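Local coordinates for protein lipase 2 (Yarrowia lipolytica, PDB 4JEI) that probably hydrolyses the ester bonds of triacylglycerols, as a lipase of the alpha/beta-hydrolase fold, at residues 101-106 / 234-239; 106-111 / 131-136; 222-227 / 245-250; 226-231 / 251-256. The protein carries 2 engineered substitutions. All coordinates share one frame; numbering follows the deposited sequence.

Contact 1. Residues 101-106 / 234-239; sequences MQAPLT and QVPFWD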
loop_
_atom_site.group_PDB
_atom_site.type_symbol
_atom_site.label_atom_id
_atom_site.label_comp_id
_atom_site.label_asym_id
_atom_site.label_seq_id
_atom_site.Cartn_x
_atom_site.Cartn_y
_atom_site.Cartn_z
ATOM N N MET A 101 15.595 -13.122 5.544
ATOM C CA MET A 101 15.234 -13.482 6.918
ATOM C C MET A 101 13.993 -14.325 7.045
ATOM O O MET A 101 13.164 -14.403 6.128
ATOM C CB MET A 101 15.089 -12.245 7.819
ATOM C CG MET A 101 16.153 -12.152 8.878
ATOM S SD MET A 101 16.306 -10.490 9.567
ATOM C CE MET A 101 14.968 -10.508 10.765
ATOM N N GLN A 102 13.869 -14.937 8.232
ATOM C CA GLN A 102 12.724 -15.707 8.675
ATOM C C GLN A 102 11.532 -14.758 8.624
ATOM O O GLN A 102 11.606 -13.636 9.140
ATOM C CB GLN A 102 12.947 -16.260 10.110
ATOM C CG GLN A 102 13.484 -15.262 11.173
ATOM C CD GLN A 102 14.989 -15.025 11.165
ATOM O OE1 GLN A 102 15.474 -13.975 11.605
ATOM N NE2 GLN A 102 15.771 -15.994 10.700
ATOM N N ALA A 103 10.489 -15.152 7.897
ATOM C CA ALA A 103 9.279 -14.355 7.788
ATOM C C ALA A 103 8.181 -15.166 8.483
ATOM O O ALA A 103 7.391 -15.842 7.818
ATOM C CB ALA A 103 8.949 -14.098 6.328
ATOM N N PRO A 104 8.180 -15.193 9.834
ATOM C CA PRO A 104 7.201 -16.012 10.548
ATOM C C PRO A 104 5.800 -15.428 10.513
ATOM O O PRO A 104 5.617 -14.220 10.690
ATOM C CB PRO A 104 7.765 -16.059 11.970
ATOM C CG PRO A 104 9.143 -15.492 11.900
ATOM C CD PRO A 104 9.061 -14.509 10.796
ATOM N N LEU A 105 4.817 -16.296 10.260
ATOM C CA LEU A 105 3.410 -15.928 10.172
ATOM C C LEU A 105 2.692 -16.143 11.493
ATOM O O LEU A 105 2.904 -17.154 12.163
ATOM C CB LEU A 105 2.701 -16.737 9.074
ATOM C CG LEU A 105 3.128 -16.476 7.636
ATOM C CD1 LEU A 105 3.396 -17.774 6.915
ATOM C CD2 LEU A 105 2.077 -15.685 6.891
ATOM N N THR A 106 1.843 -15.184 11.858
ATOM C CA THR A 106 0.969 -15.224 13.031
ATOM C C THR A 106 -0.421 -14.797 12.607
ATOM O O THR A 106 -0.570 -14.081 11.613
ATOM C CB THR A 106 1.512 -14.459 14.263
ATOM O OG1 THR A 106 0.413 -13.921 15.002
ATOM C CG2 THR A 106 2.432 -13.339 13.907
ATOM N N GLN A 234 7.359 -9.731 -4.570
ATOM C CA GLN A 234 7.541 -11.190 -4.671
ATOM C C GLN A 234 8.151 -11.741 -3.375
ATOM O O GLN A 234 8.249 -12.958 -3.199
ATOM C CB GLN A 234 8.435 -11.550 -5.865
ATOM C CG GLN A 234 7.816 -11.269 -7.226
ATOM C CD GLN A 234 8.867 -11.252 -8.311
ATOM O OE1 GLN A 234 8.878 -12.097 -9.214
ATOM N NE2 GLN A 234 9.780 -10.284 -8.252
ATOM N N VAL A 235 8.546 -10.828 -2.473
ATOM C CA VAL A 235 9.166 -11.079 -1.175
ATOM C C VAL A 235 8.068 -11.069 -0.074
ATOM O O VAL A 235 7.226 -10.173 -0.096
ATOM C CB VAL A 235 10.287 -10.026 -0.938
ATOM C CG1 VAL A 235 10.791 -10.034 0.494
ATOM C CG2 VAL A 235 11.448 -10.233 -1.904
ATOM N N PRO A 236 8.016 -12.046 0.870
ATOM C CA PRO A 236 8.913 -13.201 1.065
ATOM C C PRO A 236 8.751 -14.284 0.003
ATOM O O PRO A 236 7.633 -14.557 -0.443
ATOM C CB PRO A 236 8.524 -13.723 2.463
ATOM C CG PRO A 236 7.648 -12.664 3.076
ATOM C CD PRO A 236 6.974 -12.018 1.912
ATOM N N PHE A 237 9.881 -14.905 -0.394
ATOM C CA PHE A 237 9.908 -15.985 -1.385
ATOM C C PHE A 237 9.328 -17.292 -0.849
ATOM O O PHE A 237 8.973 -18.166 -1.647
ATOM C CB PHE A 237 11.325 -16.207 -1.930
ATOM C CG PHE A 237 11.845 -15.068 -2.770
ATOM C CD1 PHE A 237 12.964 -14.347 -2.375
ATOM C CD2 PHE A 237 11.209 -14.709 -3.955
ATOM C CE1 PHE A 237 13.444 -13.291 -3.152
ATOM C CE2 PHE A 237 11.686 -13.648 -4.728
ATOM C CZ PHE A 237 12.805 -12.950 -4.323
ATOM N N TRP A 238 9.206 -17.411 0.497
ATOM C CA TRP A 238 8.640 -18.568 1.194
ATOM C C TRP A 238 7.301 -18.979 0.608
ATOM O O TRP A 238 6.523 -18.125 0.170
ATOM C CB TRP A 238 8.513 -18.314 2.708
ATOM C CG TRP A 238 9.760 -17.798 3.371
ATOM C CD1 TRP A 238 9.862 -16.690 4.159
ATOM C CD2 TRP A 238 11.075 -18.379 3.324
ATOM N NE1 TRP A 238 11.156 -16.540 4.604
ATOM C CE2 TRP A 238 11.925 -17.562 4.102
ATOM C CE3 TRP A 238 11.623 -19.514 2.692
ATOM C CZ2 TRP A 238 13.291 -17.841 4.268
ATOM C CZ3 TRP A 238 12.976 -19.784 2.846
ATOM C CH2 TRP A 238 13.793 -18.960 3.631
ATOM N N ASP A 239 7.061 -20.290 0.552
ATOM C CA ASP A 239 5.863 -20.868 -0.048
ATOM C C ASP A 239 4.549 -20.530 0.645
ATOM O O ASP A 239 3.525 -20.423 -0.034
ATOM C CB ASP A 239 6.029 -22.377 -0.249
ATOM C CG ASP A 239 7.313 -22.758 -0.958
ATOM O OD1 ASP A 239 8.394 -22.681 -0.318
ATOM O OD2 ASP A 239 7.245 -23.115 -2.156
#
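Trp238 reaches the backbone of Met101 and the methyl of Ala103 with the pyrrole edge of its indole. From CB the side chain leaves with CG anti to the carbonyl carbon (chi1 -50°), a setting that presents the five-membered ring to 101-106. Trp238 CD1 then meets Ala103 CB at 3.5 Å, with the methyl near the plane of the indole and at its edge, so this is no ring-face contact. One atom further on, Trp238 NE1 donates a weak hydrogen bond to Met101 O, 3.3 Å long with an angle of 154° at the hydrogen. Past it, Trp238 CZ2 skirts the same Met101 O at 3.9 Å. In the alpha/beta-hydrolase fold of this protein, 234-239 belongs to the loop joining strands 222-227 and 247-250, while 101-106 runs from helix 91-99, probably the lid as in related class 3 lipases, into the antiparallel pair formed by strands 105-107 and 124-126. Pro236, preceded by a cis peptide bond, touches the same methyl from another side: its CG lies 3.8 Å from Ala103 CB. His126 of strand 124-126 touches both Ala103 and Pro236, and Tyr241 OH hydrogen-bonds to Ala103 O.

Contact 2. Residues 106-111 / 131-136; sequences TNFDLA and QSYQNT. Engineered in segment 131-136: Gln134 (natural residue Asn).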
loop_
_atom_site.group_PDB
_atom_site.type_symbol
_atom_site.label_atom_id
_atom_site.label_comp_id
_atom_site.label_asym_id
_atom_site.label_seq_id
_atom_site.Cartn_x
_atom_site.Cartn_y
_atom_site.Cartn_z
ATOM N N THR A 106 1.843 -15.184 11.858
ATOM C CA THR A 106 0.969 -15.224 13.031
ATOM C C THR A 106 -0.421 -14.797 12.607
ATOM O O THR A 106 -0.570 -14.081 11.613
ATOM C CB THR A 106 1.512 -14.459 14.263
ATOM O OG1 THR A 106 0.413 -13.921 15.002
ATOM C CG2 THR A 106 2.432 -13.339 13.907
ATOM N N ASN A 107 -1.438 -15.256 13.350
ATOM C CA ASN A 107 -2.836 -14.941 13.080
ATOM C C ASN A 107 -3.079 -13.448 13.205
ATOM O O ASN A 107 -2.514 -12.801 14.087
ATOM C CB ASN A 107 -3.759 -15.744 13.985
ATOM C CG ASN A 107 -5.229 -15.628 13.660
ATOM O OD1 ASN A 107 -5.660 -15.233 12.569
ATOM N ND2 ASN A 107 -6.038 -15.995 14.615
ATOM N N PHE A 108 -3.869 -12.899 12.281
ATOM C CA PHE A 108 -4.141 -11.471 12.224
ATOM C C PHE A 108 -4.995 -10.897 13.363
ATOM O O PHE A 108 -4.766 -9.750 13.752
ATOM C CB PHE A 108 -4.620 -11.048 10.828
ATOM C CG PHE A 108 -4.692 -9.558 10.644
ATOM C CD1 PHE A 108 -5.892 -8.938 10.333
ATOM C CD2 PHE A 108 -3.570 -8.758 10.841
ATOM C CE1 PHE A 108 -5.964 -7.555 10.208
ATOM C CE2 PHE A 108 -3.649 -7.372 10.724
ATOM C CZ PHE A 108 -4.840 -6.781 10.381
ATOM N N ASP A 109 -5.926 -11.693 13.941
ATOM C CA ASP A 109 -6.772 -11.240 15.060
ATOM C C ASP A 109 -5.984 -10.910 16.349
ATOM O O ASP A 109 -6.565 -10.466 17.343
ATOM C CB ASP A 109 -7.956 -12.197 15.317
ATOM C CG ASP A 109 -7.625 -13.597 15.818
ATOM O OD1 ASP A 109 -6.451 -13.845 16.178
ATOM O OD2 ASP A 109 -8.545 -14.443 15.863
ATOM N N LEU A 110 -4.655 -11.120 16.308
ATOM C CA LEU A 110 -3.698 -10.819 17.370
ATOM C C LEU A 110 -3.561 -9.293 17.468
ATOM O O LEU A 110 -3.397 -8.761 18.569
ATOM C CB LEU A 110 -2.341 -11.450 17.001
ATOM C CG LEU A 110 -1.250 -11.496 18.069
ATOM C CD1 LEU A 110 -0.547 -12.843 18.063
ATOM C CD2 LEU A 110 -0.233 -10.377 17.867
ATOM N N ALA A 111 -3.632 -8.604 16.312
ATOM C CA ALA A 111 -3.522 -7.152 16.173
ATOM C C ALA A 111 -4.729 -6.410 16.765
ATOM O O ALA A 111 -5.834 -6.964 16.817
ATOM C CB ALA A 111 -3.342 -6.789 14.709
ATOM N N GLN A 131 3.447 -5.789 13.425
ATOM C CA GLN A 131 4.047 -4.737 14.253
ATOM C C GLN A 131 3.990 -3.399 13.513
ATOM O O GLN A 131 3.728 -2.374 14.148
ATOM C CB GLN A 131 5.484 -5.095 14.693
ATOM C CG GLN A 131 6.295 -3.979 15.411
ATOM C CD GLN A 131 5.606 -3.204 16.534
ATOM O OE1 GLN A 131 5.808 -1.990 16.685
ATOM N NE2 GLN A 131 4.796 -3.871 17.357
ATOM N N SER A 132 4.175 -3.417 12.167
ATOM C CA SER A 132 4.064 -2.222 11.332
ATOM C C SER A 132 2.658 -1.654 11.469
ATOM O O SER A 132 2.530 -0.477 11.791
ATOM C CB SER A 132 4.394 -2.528 9.877
ATOM O OG SER A 132 5.767 -2.851 9.742
ATOM N N TYR A 133 1.615 -2.513 11.342
ATOM C CA TYR A 133 0.213 -2.128 11.526
ATOM C C TYR A 133 -0.031 -1.616 12.957
ATOM O O TYR A 133 -0.698 -0.589 13.124
ATOM C CB TYR A 133 -0.764 -3.282 11.188
ATOM C CG TYR A 133 -2.147 -3.053 11.764
ATOM C CD1 TYR A 133 -2.530 -3.647 12.965
ATOM C CD2 TYR A 133 -3.020 -2.136 11.185
ATOM C CE1 TYR A 133 -3.763 -3.366 13.550
ATOM C CE2 TYR A 133 -4.258 -1.852 11.760
ATOM C CZ TYR A 133 -4.628 -2.472 12.940
ATOM O OH TYR A 133 -5.845 -2.191 13.511
ATOM N N GLN A 134 0.471 -2.353 13.979
ATOM C CA GLN A 134 0.324 -1.990 15.393
ATOM C C GLN A 134 0.911 -0.617 15.659
ATOM O O GLN A 134 0.258 0.194 16.312
ATOM C CB GLN A 134 0.949 -3.040 16.329
ATOM C CG GLN A 134 0.157 -4.349 16.435
ATOM C CD GLN A 134 -1.014 -4.309 17.391
ATOM O OE1 GLN A 134 -1.768 -3.334 17.477
ATOM N NE2 GLN A 134 -1.224 -5.408 18.101
ATOM N N ASN A 135 2.085 -0.347 15.114
ATOM C CA ASN A 135 2.736 0.941 15.228
ATOM C C ASN A 135 1.946 2.059 14.585
ATOM O O ASN A 135 1.864 3.133 15.112
ATOM C CB ASN A 135 4.111 0.857 14.597
ATOM C CG ASN A 135 5.068 1.874 15.142
ATOM O OD1 ASN A 135 4.995 2.255 16.286
ATOM N ND2 ASN A 135 5.986 2.302 14.322
ATOM N N THR A 136 1.353 1.802 13.437
ATOM C CA THR A 136 0.500 2.772 12.806
ATOM C C THR A 136 -0.637 3.156 13.712
ATOM O O THR A 136 -0.871 4.311 13.936
ATOM C CB THR A 136 -0.073 2.223 11.515
ATOM O OG1 THR A 136 1.000 1.842 10.680
ATOM C CG2 THR A 136 -0.833 3.253 10.803
#
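Ala111 and Gln134 mark the nearest backbone approach, with CA atoms 6.5 Å apart, where the turn after strand 105-107 passes alongside helix 127-150. Within that turn Ala111 N is hydrogen-bonded to Phe108 O at 3.0 Å, and both residues touch Tyr133. Phe108 presents its edge to the face of Tyr133 in a T-shaped pair, the centroids 5.9 Å apart and the planes at 62°. Ala111 CB meets the ring obliquely, 3.6 Å from Tyr133 CE1 and nearly as close to Tyr133 CD1. Tyr133 has CG anti to its own N (chi1 162°), which swings the ring out from the helix to the turn; its hydroxyl is hydrogen-bonded to Ala112 O. Gln134, an engineered residue replacing Asn, folds back at chi2 (-81°) and lays its amide by the backbone, with NE2 3.5 Å from Ala111 CA. No hydrogen bond joins the two segments, although Gln134 OE1 weakly accepts from Ala112 N. Helix 163-177 adjoins the aromatic pair, Ile173 touching Phe108 and Asn174 touching Tyr133, while further along helix 127-150 Thr136 rests on Val68 of strand 68-75.

Contact 3. Residues 222-227 / 245-250; sequences LYRITH and SGEVFI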
loop_
_atom_site.group_PDB
_atom_site.type_symbol
_atom_site.label_atom_id
_atom_site.label_comp_id
_atom_site.label_asym_id
_atom_site.label_seq_id
_atom_site.Cartn_x
_atom_site.Cartn_y
_atom_site.Cartn_z
ATOM N N LEU A 222 -9.694 -1.789 -3.593
ATOM C CA LEU A 222 -8.359 -2.345 -3.399
ATOM C C LEU A 222 -7.545 -2.352 -4.676
ATOM O O LEU A 222 -8.020 -2.833 -5.709
ATOM C CB LEU A 222 -8.435 -3.744 -2.761
ATOM C CG LEU A 222 -7.123 -4.485 -2.478
ATOM C CD1 LEU A 222 -6.276 -3.765 -1.435
ATOM C CD2 LEU A 222 -7.408 -5.880 -2.013
ATOM N N TYR A 223 -6.315 -1.800 -4.593
ATOM C CA TYR A 223 -5.364 -1.701 -5.699
ATOM C C TYR A 223 -3.950 -1.933 -5.202
ATOM O O TYR A 223 -3.476 -1.231 -4.303
ATOM C CB TYR A 223 -5.453 -0.330 -6.392
ATOM C CG TYR A 223 -6.785 -0.048 -7.041
ATOM C CD1 TYR A 223 -7.090 -0.546 -8.304
ATOM C CD2 TYR A 223 -7.747 0.728 -6.397
ATOM C CE1 TYR A 223 -8.315 -0.286 -8.909
ATOM C CE2 TYR A 223 -8.980 0.993 -6.990
ATOM C CZ TYR A 223 -9.258 0.483 -8.247
ATOM O OH TYR A 223 -10.463 0.745 -8.848
ATOM N N ARG A 224 -3.284 -2.929 -5.789
ATOM C CA ARG A 224 -1.914 -3.290 -5.471
ATOM C C ARG A 224 -1.046 -2.933 -6.673
ATOM O O ARG A 224 -1.083 -3.631 -7.686
ATOM C CB ARG A 224 -1.840 -4.787 -5.171
ATOM C CG ARG A 224 -1.985 -5.149 -3.697
ATOM C CD ARG A 224 -1.830 -6.647 -3.425
ATOM N NE ARG A 224 -0.788 -7.270 -4.252
ATOM C CZ ARG A 224 -1.035 -8.026 -5.322
ATOM N NH1 ARG A 224 -2.275 -8.272 -5.700
ATOM N NH2 ARG A 224 -0.025 -8.529 -6.023
ATOM N N ILE A 225 -0.326 -1.810 -6.599
ATOM C CA ILE A 225 0.505 -1.366 -7.720
ATOM C C ILE A 225 1.888 -2.004 -7.664
ATOM O O ILE A 225 2.577 -1.906 -6.647
ATOM C CB ILE A 225 0.520 0.179 -7.926
ATOM C CG1 ILE A 225 -0.915 0.747 -7.985
ATOM C CG2 ILE A 225 1.306 0.565 -9.194
ATOM C CD1 ILE A 225 -1.021 2.227 -7.813
ATOM N N THR A 226 2.259 -2.703 -8.748
ATOM C CA THR A 226 3.543 -3.386 -8.900
ATOM C C THR A 226 4.258 -2.858 -10.143
ATOM O O THR A 226 3.613 -2.313 -11.039
ATOM C CB THR A 226 3.356 -4.899 -8.937
ATOM O OG1 THR A 226 2.602 -5.230 -10.095
ATOM C CG2 THR A 226 2.680 -5.443 -7.689
ATOM N N HIS A 227 5.584 -3.021 -10.201
ATOM C CA HIS A 227 6.406 -2.522 -11.297
ATOM C C HIS A 227 7.388 -3.586 -11.794
ATOM O O HIS A 227 7.840 -4.417 -11.006
ATOM C CB HIS A 227 7.127 -1.236 -10.829
ATOM C CG HIS A 227 8.230 -0.748 -11.712
ATOM N ND1 HIS A 227 9.519 -0.619 -11.240
ATOM C CD2 HIS A 227 8.199 -0.364 -13.006
ATOM C CE1 HIS A 227 10.233 -0.170 -12.257
ATOM N NE2 HIS A 227 9.482 -0.004 -13.343
ATOM N N SER A 245 -5.812 -10.534 -4.539
ATOM C CA SER A 245 -6.061 -9.851 -5.809
ATOM C C SER A 245 -6.286 -8.371 -5.360
ATOM O O SER A 245 -6.527 -8.165 -4.173
ATOM C CB SER A 245 -7.316 -10.417 -6.469
ATOM O OG SER A 245 -7.213 -11.820 -6.659
ATOM N N GLY A 246 -6.188 -7.355 -6.223
ATOM C CA GLY A 246 -5.887 -7.396 -7.644
ATOM C C GLY A 246 -4.768 -6.444 -7.988
ATOM O O GLY A 246 -4.785 -5.263 -7.620
ATOM N N GLU A 247 -3.781 -6.982 -8.691
ATOM C CA GLU A 247 -2.586 -6.287 -9.125
ATOM C C GLU A 247 -2.853 -5.252 -10.231
ATOM O O GLU A 247 -3.740 -5.436 -11.070
ATOM C CB GLU A 247 -1.588 -7.341 -9.606
ATOM C CG GLU A 247 -0.203 -6.826 -9.916
ATOM C CD GLU A 247 0.748 -7.867 -10.467
ATOM O OE1 GLU A 247 0.358 -9.052 -10.588
ATOM O OE2 GLU A 247 1.884 -7.480 -10.810
ATOM N N VAL A 248 -2.070 -4.161 -10.203
ATOM C CA VAL A 248 -2.011 -3.077 -11.187
ATOM C C VAL A 248 -0.514 -3.034 -11.519
ATOM O O VAL A 248 0.303 -2.715 -10.654
ATOM C CB VAL A 248 -2.567 -1.719 -10.669
ATOM C CG1 VAL A 248 -2.401 -0.619 -11.716
ATOM C CG2 VAL A 248 -4.032 -1.845 -10.253
ATOM N N PHE A 249 -0.154 -3.440 -12.736
ATOM C CA PHE A 249 1.240 -3.575 -13.146
ATOM C C PHE A 249 1.774 -2.522 -14.112
ATOM O O PHE A 249 1.227 -2.326 -15.200
ATOM C CB PHE A 249 1.462 -5.002 -13.677
ATOM C CG PHE A 249 2.849 -5.416 -14.104
ATOM C CD1 PHE A 249 3.118 -5.727 -15.431
ATOM C CD2 PHE A 249 3.861 -5.583 -13.168
ATOM C CE1 PHE A 249 4.388 -6.162 -15.820
ATOM C CE2 PHE A 249 5.134 -6.001 -13.561
ATOM C CZ PHE A 249 5.385 -6.298 -14.880
ATOM N N ILE A 250 2.877 -1.873 -13.713
ATOM C CA ILE A 250 3.598 -0.903 -14.537
ATOM C C ILE A 250 4.623 -1.730 -15.340
ATOM O O ILE A 250 5.692 -2.074 -14.821
ATOM C CB ILE A 250 4.266 0.226 -13.690
ATOM C CG1 ILE A 250 3.239 1.020 -12.858
ATOM C CG2 ILE A 250 5.107 1.162 -14.570
ATOM C CD1 ILE A 250 3.840 1.762 -11.670
#
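Arg224 to His227 pair residue by residue with Glu247 to Ile250 as parallel neighbours in the central sheet of the alpha/beta-hydrolase fold, the strand axes diverging by 27°. The tight part is this ladder: Thr226 N bonds to Val248 O at 2.7 Å and Ile250 N to Thr226 O at 2.8 Å, both nearly straight at the hydrogen (170° and 171°). On the face of Ile225 and Val248, these two side chains lie side by side, and Ile225 CG2 meets Ile250 CD1 at 3.7 Å. The looser part is the Ser245-Gly246 end, where the bond from Arg224 N to Gly246 O is weak at 3.3 Å and the CA atoms of Tyr223 and Gly246 stand 6.0 Å apart, against 4.6 Å for those of Ile225 and Val248. Neither part has a solvent side, since every touching residue is buried. The other face carries the polar group. Glu247, extended, crosses Thr226 at about a right angle, and Thr226 OG1 donates to Glu247 OE2; the modelled 2.5 Å is too short to trust. Ser274 N also donates to that oxygen, and Arg224 NH2 stands 4.6 Å from Glu247 OE1, not in contact. Ser274 N and the nearby guanidinium might favour an ionised Glu247 despite its burial.

Contact 4. Residues 226-231 / 251-256; sequences THRGDI and DWPLIH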
loop_
_atom_site.group_PDB
_atom_site.type_symbol
_atom_site.label_atom_id
_atom_site.label_comp_id
_atom_site.label_asym_id
_atom_site.label_seq_id
_atom_site.Cartn_x
_atom_site.Cartn_y
_atom_site.Cartn_z
ATOM N N THR A 226 2.259 -2.703 -8.748
ATOM C CA THR A 226 3.543 -3.386 -8.900
ATOM C C THR A 226 4.258 -2.858 -10.143
ATOM O O THR A 226 3.613 -2.313 -11.039
ATOM C CB THR A 226 3.356 -4.899 -8.937
ATOM O OG1 THR A 226 2.602 -5.230 -10.095
ATOM C CG2 THR A 226 2.680 -5.443 -7.689
ATOM N N HIS A 227 5.584 -3.021 -10.201
ATOM C CA HIS A 227 6.406 -2.522 -11.297
ATOM C C HIS A 227 7.388 -3.586 -11.794
ATOM O O HIS A 227 7.840 -4.417 -11.006
ATOM C CB HIS A 227 7.127 -1.236 -10.829
ATOM C CG HIS A 227 8.230 -0.748 -11.712
ATOM N ND1 HIS A 227 9.519 -0.619 -11.240
ATOM C CD2 HIS A 227 8.199 -0.364 -13.006
ATOM C CE1 HIS A 227 10.233 -0.170 -12.257
ATOM N NE2 HIS A 227 9.482 -0.004 -13.343
ATOM N N ARG A 228 7.690 -3.564 -13.114
ATOM C CA ARG A 228 8.657 -4.433 -13.789
ATOM C C ARG A 228 9.999 -4.358 -13.068
ATOM O O ARG A 228 10.523 -3.261 -12.851
ATOM C CB ARG A 228 8.883 -3.946 -15.228
ATOM C CG ARG A 228 8.182 -4.754 -16.301
ATOM C CD ARG A 228 9.104 -5.266 -17.402
ATOM N NE ARG A 228 10.319 -4.466 -17.578
ATOM C CZ ARG A 228 11.233 -4.689 -18.517
ATOM N NH1 ARG A 228 11.068 -5.675 -19.391
ATOM N NH2 ARG A 228 12.317 -3.928 -18.589
ATOM N N GLY A 229 10.522 -5.513 -12.682
ATOM C CA GLY A 229 11.814 -5.598 -12.020
ATOM C C GLY A 229 11.829 -5.419 -10.520
ATOM O O GLY A 229 12.859 -5.678 -9.892
ATOM N N ASP A 230 10.711 -4.954 -9.928
ATOM C CA ASP A 230 10.632 -4.774 -8.482
ATOM C C ASP A 230 10.487 -6.138 -7.825
ATOM O O ASP A 230 9.521 -6.859 -8.092
ATOM C CB ASP A 230 9.489 -3.825 -8.084
ATOM C CG ASP A 230 9.507 -3.371 -6.630
ATOM O OD1 ASP A 230 10.395 -3.822 -5.869
ATOM O OD2 ASP A 230 8.638 -2.571 -6.252
ATOM N N ILE A 231 11.488 -6.503 -7.002
ATOM C CA ILE A 231 11.537 -7.787 -6.311
ATOM C C ILE A 231 10.650 -7.827 -5.067
ATOM O O ILE A 231 10.139 -8.891 -4.727
ATOM C CB ILE A 231 13.006 -8.250 -6.054
ATOM C CG1 ILE A 231 13.134 -9.780 -6.036
ATOM C CG2 ILE A 231 13.637 -7.618 -4.804
ATOM C CD1 ILE A 231 13.239 -10.439 -7.424
ATOM N N ASP A 251 4.262 -2.092 -16.585
ATOM C CA ASP A 251 5.118 -2.862 -17.496
ATOM C C ASP A 251 6.037 -1.889 -18.258
ATOM O O ASP A 251 5.976 -1.786 -19.486
ATOM C CB ASP A 251 4.247 -3.697 -18.459
ATOM C CG ASP A 251 4.985 -4.737 -19.290
ATOM O OD1 ASP A 251 4.331 -5.395 -20.125
ATOM O OD2 ASP A 251 6.216 -4.889 -19.107
ATOM N N TRP A 252 6.880 -1.161 -17.511
ATOM C CA TRP A 252 7.772 -0.143 -18.053
ATOM C C TRP A 252 9.011 -0.021 -17.171
ATOM O O TRP A 252 8.872 -0.106 -15.950
ATOM C CB TRP A 252 7.023 1.197 -18.107
ATOM C CG TRP A 252 7.687 2.266 -18.916
ATOM C CD1 TRP A 252 8.219 3.432 -18.450
ATOM C CD2 TRP A 252 7.866 2.287 -20.338
ATOM N NE1 TRP A 252 8.693 4.188 -19.494
ATOM C CE2 TRP A 252 8.496 3.506 -20.665
ATOM C CE3 TRP A 252 7.536 1.394 -21.374
ATOM C CZ2 TRP A 252 8.809 3.857 -21.982
ATOM C CZ3 TRP A 252 7.843 1.745 -22.678
ATOM C CH2 TRP A 252 8.479 2.959 -22.971
ATOM N N PRO A 253 10.224 0.187 -17.739
ATOM C CA PRO A 253 11.421 0.265 -16.886
ATOM C C PRO A 253 11.533 1.507 -16.019
ATOM O O PRO A 253 12.214 1.463 -14.998
ATOM C CB PRO A 253 12.587 0.222 -17.884
ATOM C CG PRO A 253 11.999 -0.131 -19.191
ATOM C CD PRO A 253 10.579 0.291 -19.167
ATOM N N LEU A 254 10.897 2.614 -16.432
ATOM C CA LEU A 254 11.023 3.906 -15.756
ATOM C C LEU A 254 9.750 4.478 -15.149
ATOM O O LEU A 254 8.661 3.914 -15.281
ATOM C CB LEU A 254 11.590 4.947 -16.752
ATOM C CG LEU A 254 12.732 4.532 -17.667
ATOM C CD1 LEU A 254 12.749 5.389 -18.909
ATOM C CD2 LEU A 254 14.070 4.568 -16.943
ATOM N N ILE A 255 9.915 5.658 -14.514
ATOM C CA ILE A 255 8.867 6.507 -13.948
ATOM C C ILE A 255 8.115 7.107 -15.144
ATOM O O ILE A 255 8.641 7.077 -16.263
ATOM C CB ILE A 255 9.459 7.615 -13.017
ATOM C CG1 ILE A 255 10.441 8.554 -13.768
ATOM C CG2 ILE A 255 10.105 7.005 -11.768
ATOM C CD1 ILE A 255 10.748 9.885 -13.083
ATOM N N HIS A 256 6.914 7.670 -14.908
ATOM C CA HIS A 256 6.042 8.257 -15.933
ATOM C C HIS A 256 5.813 7.258 -17.075
ATOM O O HIS A 256 6.237 7.515 -18.201
ATOM C CB HIS A 256 6.577 9.618 -16.438
ATOM C CG HIS A 256 6.772 10.619 -15.346
ATOM N ND1 HIS A 256 5.697 11.154 -14.656
ATOM C CD2 HIS A 256 7.915 11.145 -14.852
ATOM C CE1 HIS A 256 6.219 11.981 -13.765
ATOM N NE2 HIS A 256 7.549 12.010 -13.846
#
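His227 meets the chain at Trp252 and Pro253 edge-on. Trp252 O lies near the imidazole plane, 2.7 Å from His227 NE2, yet the hydrogen bond is weak because the angle at the hydrogen is only 123°. Pro253 O is also near that plane, 3.5 Å from His227 NE2. The firmer partner of the ring is Asn288 O, hydrogen-bonded to His227 ND1.

Arg228 meets Asp251 with its aliphatic chain rather than its charged end. Bends at chi2 and chi3 (-126° and -25°) carry the aliphatic part past the carboxylate of Asp251, so that Arg228 CG and CD each lie 3.4 Å from Asp251 OD2. The nearest charged pair, Arg228 NE and Asp251 OD2, is 4.4 Å apart, and the oxygen sits well out of the guanidinium plane; the attraction is therefore one of charges without a salt bridge. Farther out, Arg228 runs side by side with Pro253, its NH2 3.9 Å from Pro253 CG. Pro253 CD in turn lies over one face of the Trp252 indole, toward its rim.

A type II turn follows directly, from His227 to Asp230, closed by Asp230 N to His227 O at 3.1 Å, with Gly229 at a positive phi. Beyond it Asp230 OD2 is hydrogen-bonded to His289 ND1 and Tyr292 OH. This geometry is consistent with the acid of a Ser162-His289-Asp230 triad, placed, as in alpha/beta hydrolases, on the loop after a central strand.

In the fold
Along the chain the first segments of contacts 1 and 2 come in turn, joined at Thr106 on strand 105-107, and contact 2 closes before contacts 3 and 4 open. The second segment of contact 1 follows the first segments of contacts 3 and 4 and precedes their second ones, so contact 1 crosses both. Contacts 3 and 4 share Thr226 and His227; their centres are 11 Å apart, and a probable hydrogen bond from Arg228 N to Ile250 O (3.0 Å) extends the pairing one residue past strand 222-227. Contact 2 lies on the opposite side of the chain's centre, about 29 Å from contact 4 between centres. Phe237 of contact 1 touches Ile231 of contact 4 within one loop, which also carries the presumed catalytic acid.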